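Local coordinates for protein putative transcription regulator (Lactobacillus plantarum, PDB 3K69) that probably regulates transcription by binding DNA through a winged helix-turn-helix domain of an iron-dependent regulator family, at residues Tyr20-Arg25 / Leu72-Met77; Asp26-Ser31 / Gly67-Leu72. All coordinates share one frame; numbering follows the deposited sequence.

Contact 1: residues Tyr20-Arg25 / Leu72-Met77; sequences YLDAHR and LALADM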
# COMPACT_ATOMS: atom_id res chain seq x y z
N TYR A 20 22.53 -0.35 11.23
CA TYR A 20 23.96 -0.38 10.99
C TYR A 20 24.67 0.56 11.95
O TYR A 20 25.66 0.18 12.61
CB TYR A 20 24.30 -0.03 9.55
CG TYR A 20 25.76 -0.22 9.23
CD1 TYR A 20 26.22 -1.46 8.77
CD2 TYR A 20 26.69 0.81 9.42
CE1 TYR A 20 27.58 -1.67 8.47
CE2 TYR A 20 28.07 0.60 9.13
CZ TYR A 20 28.50 -0.63 8.64
OH TYR A 20 29.83 -0.88 8.36
N LEU A 21 24.14 1.78 12.05
CA LEU A 21 24.70 2.77 12.97
C LEU A 21 24.63 2.33 14.46
O LEU A 21 25.53 2.61 15.24
CB LEU A 21 24.07 4.14 12.74
CG LEU A 21 24.38 4.75 11.35
CD1 LEU A 21 23.57 5.98 11.07
CD2 LEU A 21 25.87 5.01 11.10
N ASP A 22 23.56 1.63 14.84
CA ASP A 22 23.41 1.06 16.18
C ASP A 22 24.53 0.05 16.46
O ASP A 22 24.90 -0.12 17.60
CB ASP A 22 22.03 0.37 16.31
CG ASP A 22 21.82 -0.31 17.65
OD1 ASP A 22 21.62 0.42 18.65
OD2 ASP A 22 21.84 -1.56 17.70
N ALA A 23 25.06 -0.62 15.43
CA ALA A 23 26.14 -1.63 15.61
C ALA A 23 27.50 -0.97 15.68
O ALA A 23 28.49 -1.60 15.98
CB ALA A 23 26.10 -2.70 14.48
N HIS A 24 27.56 0.34 15.42
CA HIS A 24 28.84 1.02 15.32
C HIS A 24 28.76 2.37 16.02
O HIS A 24 29.17 3.38 15.46
CB HIS A 24 29.20 1.17 13.85
CG HIS A 24 29.53 -0.12 13.17
ND1 HIS A 24 28.61 -0.81 12.41
CD2 HIS A 24 30.65 -0.87 13.20
CE1 HIS A 24 29.16 -1.93 11.97
NE2 HIS A 24 30.40 -1.98 12.43
N ARG A 25 28.24 2.38 17.25
CA ARG A 25 27.98 3.64 17.97
C ARG A 25 29.26 4.36 18.35
O ARG A 25 29.22 5.55 18.60
CB ARG A 25 27.13 3.42 19.22
CG ARG A 25 25.68 3.20 18.92
CD ARG A 25 24.95 2.63 20.12
NE ARG A 25 23.53 2.39 19.83
CZ ARG A 25 22.54 3.27 19.98
NH1 ARG A 25 22.77 4.47 20.44
NH2 ARG A 25 21.30 2.93 19.68
N LEU A 72 21.07 7.91 19.91
CA LEU A 72 19.76 7.80 20.55
C LEU A 72 19.34 6.31 20.58
O LEU A 72 19.98 5.45 19.95
CB LEU A 72 18.73 8.68 19.84
CG LEU A 72 19.05 10.20 19.84
CD1 LEU A 72 18.18 10.88 18.79
CD2 LEU A 72 18.82 10.84 21.21
N ALA A 73 18.28 6.03 21.35
CA ALA A 73 17.81 4.66 21.58
C ALA A 73 16.80 4.26 20.54
O ALA A 73 15.85 5.02 20.27
CB ALA A 73 17.15 4.56 22.97
N LEU A 74 16.95 3.05 20.00
CA LEU A 74 15.95 2.43 19.12
C LEU A 74 14.56 2.36 19.77
O LEU A 74 13.55 2.48 19.10
CB LEU A 74 16.36 1.01 18.73
CG LEU A 74 17.67 0.72 17.97
CD1 LEU A 74 17.57 -0.60 17.16
CD2 LEU A 74 18.11 1.84 17.07
N ALA A 75 14.52 2.18 21.10
CA ALA A 75 13.24 2.11 21.81
C ALA A 75 12.47 3.43 21.70
O ALA A 75 11.26 3.44 21.78
CB ALA A 75 13.42 1.66 23.28
N ASP A 76 13.16 4.53 21.42
CA ASP A 76 12.50 5.85 21.31
C ASP A 76 12.11 6.26 19.89
O ASP A 76 11.65 7.38 19.68
CB ASP A 76 13.38 6.92 21.97
CG ASP A 76 13.63 6.62 23.46
OD1 ASP A 76 12.65 6.32 24.15
OD2 ASP A 76 14.78 6.68 23.93
N MSE A 77 12.30 5.35 18.95
CA MSE A 77 11.95 5.55 17.54
C MSE A 77 10.75 4.72 17.17
O MSE A 77 10.86 3.52 16.91
CB MSE A 77 13.11 5.14 16.66
CG MSE A 77 14.36 5.86 17.03
SE MSE A 77 15.88 5.25 15.97
CE MSE A 77 17.24 6.36 16.86
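Asp22 and Leu74 mark the closest backbone approach, their CA atoms 8.1 Å apart, where the last turn of helix 9-22 and the loop after it face the 3-10 turn 74-76. Across that gap the link is made by the Arg25 side chain, which reaches a backbone carbonyl. Its chain runs extended from CG to NE and brings the guanidinium between that carbonyl and a carboxylate of its own segment. NH1 and NH2 of Arg25 take Leu72 O end-on, at 3.0 Å and 2.9 Å, both short of straight. The oxygen lies close to the guanidinium plane; NH1 stands above the plane of the Leu72 carbonyl and NH2 is tilted from it by only 19°. The flank of the same guanidinium, NE and NH2, grips Asp22 OD1 in a salt bridge, the NH2 to OD1 distance being 2.7 Å. NH2 comes to the anti lone pair of that oxygen, NE from above the carboxylate plane. With CG anti to the backbone N (chi1 177°), the Asp22 carboxylate reaches out to the second segment: Leu74 CG lies 4.0 Å from Asp22 OD1, the two side chains meeting at a slant. The other oxygen, Asp22 OD2, is hydrogen-bonded to Gln144 NE2 of helix 140-148, the helix that packs on Leu74 together with Ile18 and Leu19. His24 ND1 donates a hydrogen bond to Tyr20 O (3.1 Å) and lies over one face of the Tyr20 ring, offset toward its rim. With all three nitrogens hydrogen-bonded to two oxygens that lie near its plane, the guanidinium probably has little freedom to turn, and the nearby carboxylate is likely to balance its charge while Leu72 O takes one N-H from each of NH1 and NH2.

Contact 2: residues Asp26-Ser31 / Gly67-Leu72; sequences DSKVAS and GYQLDL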
# COMPACT_ATOMS: atom_id res chain seq x y z
N ASP A 26 30.39 3.65 18.36
CA ASP A 26 31.71 4.27 18.57
C ASP A 26 32.33 5.00 17.35
O ASP A 26 33.45 5.43 17.41
CB ASP A 26 32.70 3.17 19.03
CG ASP A 26 32.93 2.04 17.93
OD1 ASP A 26 32.19 1.94 16.90
OD2 ASP A 26 33.89 1.24 18.11
N SER A 27 31.60 5.13 16.26
CA SER A 27 32.16 5.47 14.96
C SER A 27 31.28 6.46 14.28
O SER A 27 30.06 6.44 14.43
CB SER A 27 32.17 4.23 14.06
OG SER A 27 33.18 3.35 14.45
N LYS A 28 31.92 7.32 13.50
CA LYS A 28 31.25 8.02 12.43
C LYS A 28 31.35 7.16 11.17
O LYS A 28 32.41 6.61 10.83
CB LYS A 28 31.82 9.42 12.27
CG LYS A 28 31.49 10.24 13.52
CD LYS A 28 32.03 11.61 13.46
CE LYS A 28 31.77 12.32 14.76
NZ LYS A 28 30.32 12.53 14.96
N VAL A 29 30.22 7.02 10.51
CA VAL A 29 30.09 6.18 9.34
C VAL A 29 29.69 7.04 8.15
O VAL A 29 28.58 7.60 8.11
CB VAL A 29 29.05 5.07 9.59
CG1 VAL A 29 28.94 4.15 8.37
CG2 VAL A 29 29.40 4.27 10.89
N ALA A 30 30.57 7.12 7.16
CA ALA A 30 30.29 7.87 5.95
C ALA A 30 29.27 7.14 5.07
O ALA A 30 29.05 5.93 5.24
CB ALA A 30 31.57 8.11 5.21
N SER A 31 28.67 7.86 4.13
CA SER A 31 27.71 7.31 3.17
C SER A 31 28.23 6.10 2.43
O SER A 31 27.49 5.19 2.13
CB SER A 31 27.34 8.38 2.08
OG SER A 31 26.89 9.58 2.69
N GLY A 67 30.94 11.90 9.22
CA GLY A 67 29.97 10.88 8.92
C GLY A 67 28.85 10.89 9.93
O GLY A 67 28.87 11.67 10.88
N TYR A 68 27.95 9.94 9.74
CA TYR A 68 26.77 9.77 10.57
C TYR A 68 27.03 8.93 11.79
O TYR A 68 27.83 8.00 11.80
CB TYR A 68 25.64 9.16 9.74
CG TYR A 68 25.19 10.04 8.60
CD1 TYR A 68 24.39 11.15 8.83
CD2 TYR A 68 25.59 9.78 7.28
CE1 TYR A 68 23.97 11.97 7.80
CE2 TYR A 68 25.17 10.63 6.22
CZ TYR A 68 24.37 11.73 6.50
OH TYR A 68 23.96 12.59 5.49
N GLN A 69 26.31 9.27 12.84
CA GLN A 69 26.47 8.58 14.08
C GLN A 69 25.09 8.54 14.79
O GLN A 69 24.23 9.44 14.64
CB GLN A 69 27.58 9.23 14.92
CG GLN A 69 27.95 8.45 16.18
CD GLN A 69 29.23 8.99 16.84
OE1 GLN A 69 29.48 10.19 16.84
NE2 GLN A 69 30.05 8.09 17.36
N LEU A 70 24.83 7.44 15.45
CA LEU A 70 23.62 7.25 16.21
C LEU A 70 24.00 7.34 17.66
O LEU A 70 24.87 6.61 18.12
CB LEU A 70 23.02 5.87 15.92
CG LEU A 70 21.69 5.57 16.55
CD1 LEU A 70 20.57 6.48 16.00
CD2 LEU A 70 21.28 4.03 16.43
N ASP A 71 23.31 8.21 18.40
CA ASP A 71 23.48 8.29 19.83
C ASP A 71 22.15 8.31 20.57
O ASP A 71 22.11 8.66 21.74
CB ASP A 71 24.37 9.49 20.25
CG ASP A 71 23.79 10.86 19.83
OD1 ASP A 71 22.59 10.96 19.51
OD2 ASP A 71 24.55 11.85 19.82
N LEU A 72 21.07 7.91 19.91
CA LEU A 72 19.76 7.80 20.55
C LEU A 72 19.34 6.31 20.58
O LEU A 72 19.98 5.45 19.95
CB LEU A 72 18.73 8.68 19.84
CG LEU A 72 19.05 10.20 19.84
CD1 LEU A 72 18.18 10.88 18.79
CD2 LEU A 72 18.82 10.84 21.21
O HOH W 1 28.29 12.60 13.34
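Gln69 lies across the backbone of Ser27, with CG 3.4 Å from Ser27 O and CD close behind. CG is anti to the backbone N (chi1 -172°) and the chain continues extended, which carries the amide past the carbonyl. There its two ends part: NE2 hydrogen-bonds to Arg25 O, and OE1 accepts from Lys28 NZ at 3.1 Å, the amine standing 35° out of the amide plane. A leucine in its place would probably leave Arg25 O and the Lys28 amine each without this partner, and let the lysine end swing more widely. Lys28 crosses Gln69 obliquely and bends at its last torsion (chi4 -67°); its NZ also gives a bond of 2.6 Å to a water that in turn donates to Gly67 O. Next along the chain, Val29 and Tyr68 form a single antiparallel bridge, a hydrogen-bonded pair with Val29 N to Tyr68 O and Tyr68 N to Val29 O both 2.9 Å. In a winged-helix fold this is the place of the short strand before the second helix, laid beside the hairpin 59-61/67-69; Thr61 pairs with Gly67 and Thr59 with Gln69. Ala30 is the N-cap of helix 31-38. Gly67 sits at backbone angles open only to glycine, and a side chain there would run into Val29 C and Ala30 N. The Tyr68 ring presents its edge to Val29 O and to Ser31 OG, with CE2 of Tyr68 4.1 Å from the serine oxygen, while Leu49 and His53 of helix 46-54 also pack against the tyrosine.

Contacts 1 and 2 lie with centres about 10 Å apart: 20-25 runs straight into 26-31, while on the other side 67-72 leads into 72-77 through the shared Leu72. Residues 26-31 and 67-72 both fall between the two segments of contact 1 in sequence, apart from Leu72. Arg25 ties them most directly, since its carbonyl O is 3.0 Å from its hydrogen-bond partner Gln69 NE2, and its NH2 packs 3.4 Å from Leu70 CD2. Apolar packing continues behind, with Leu21 CD2 3.5 Å from Val29 CB and Met77 CE 3.4 Å from Leu70 CD1. A bound dimethyl sulfoxide, probably from the crystallisation liquor, lies about 3 Å from the side chain of Tyr68 in contact 2.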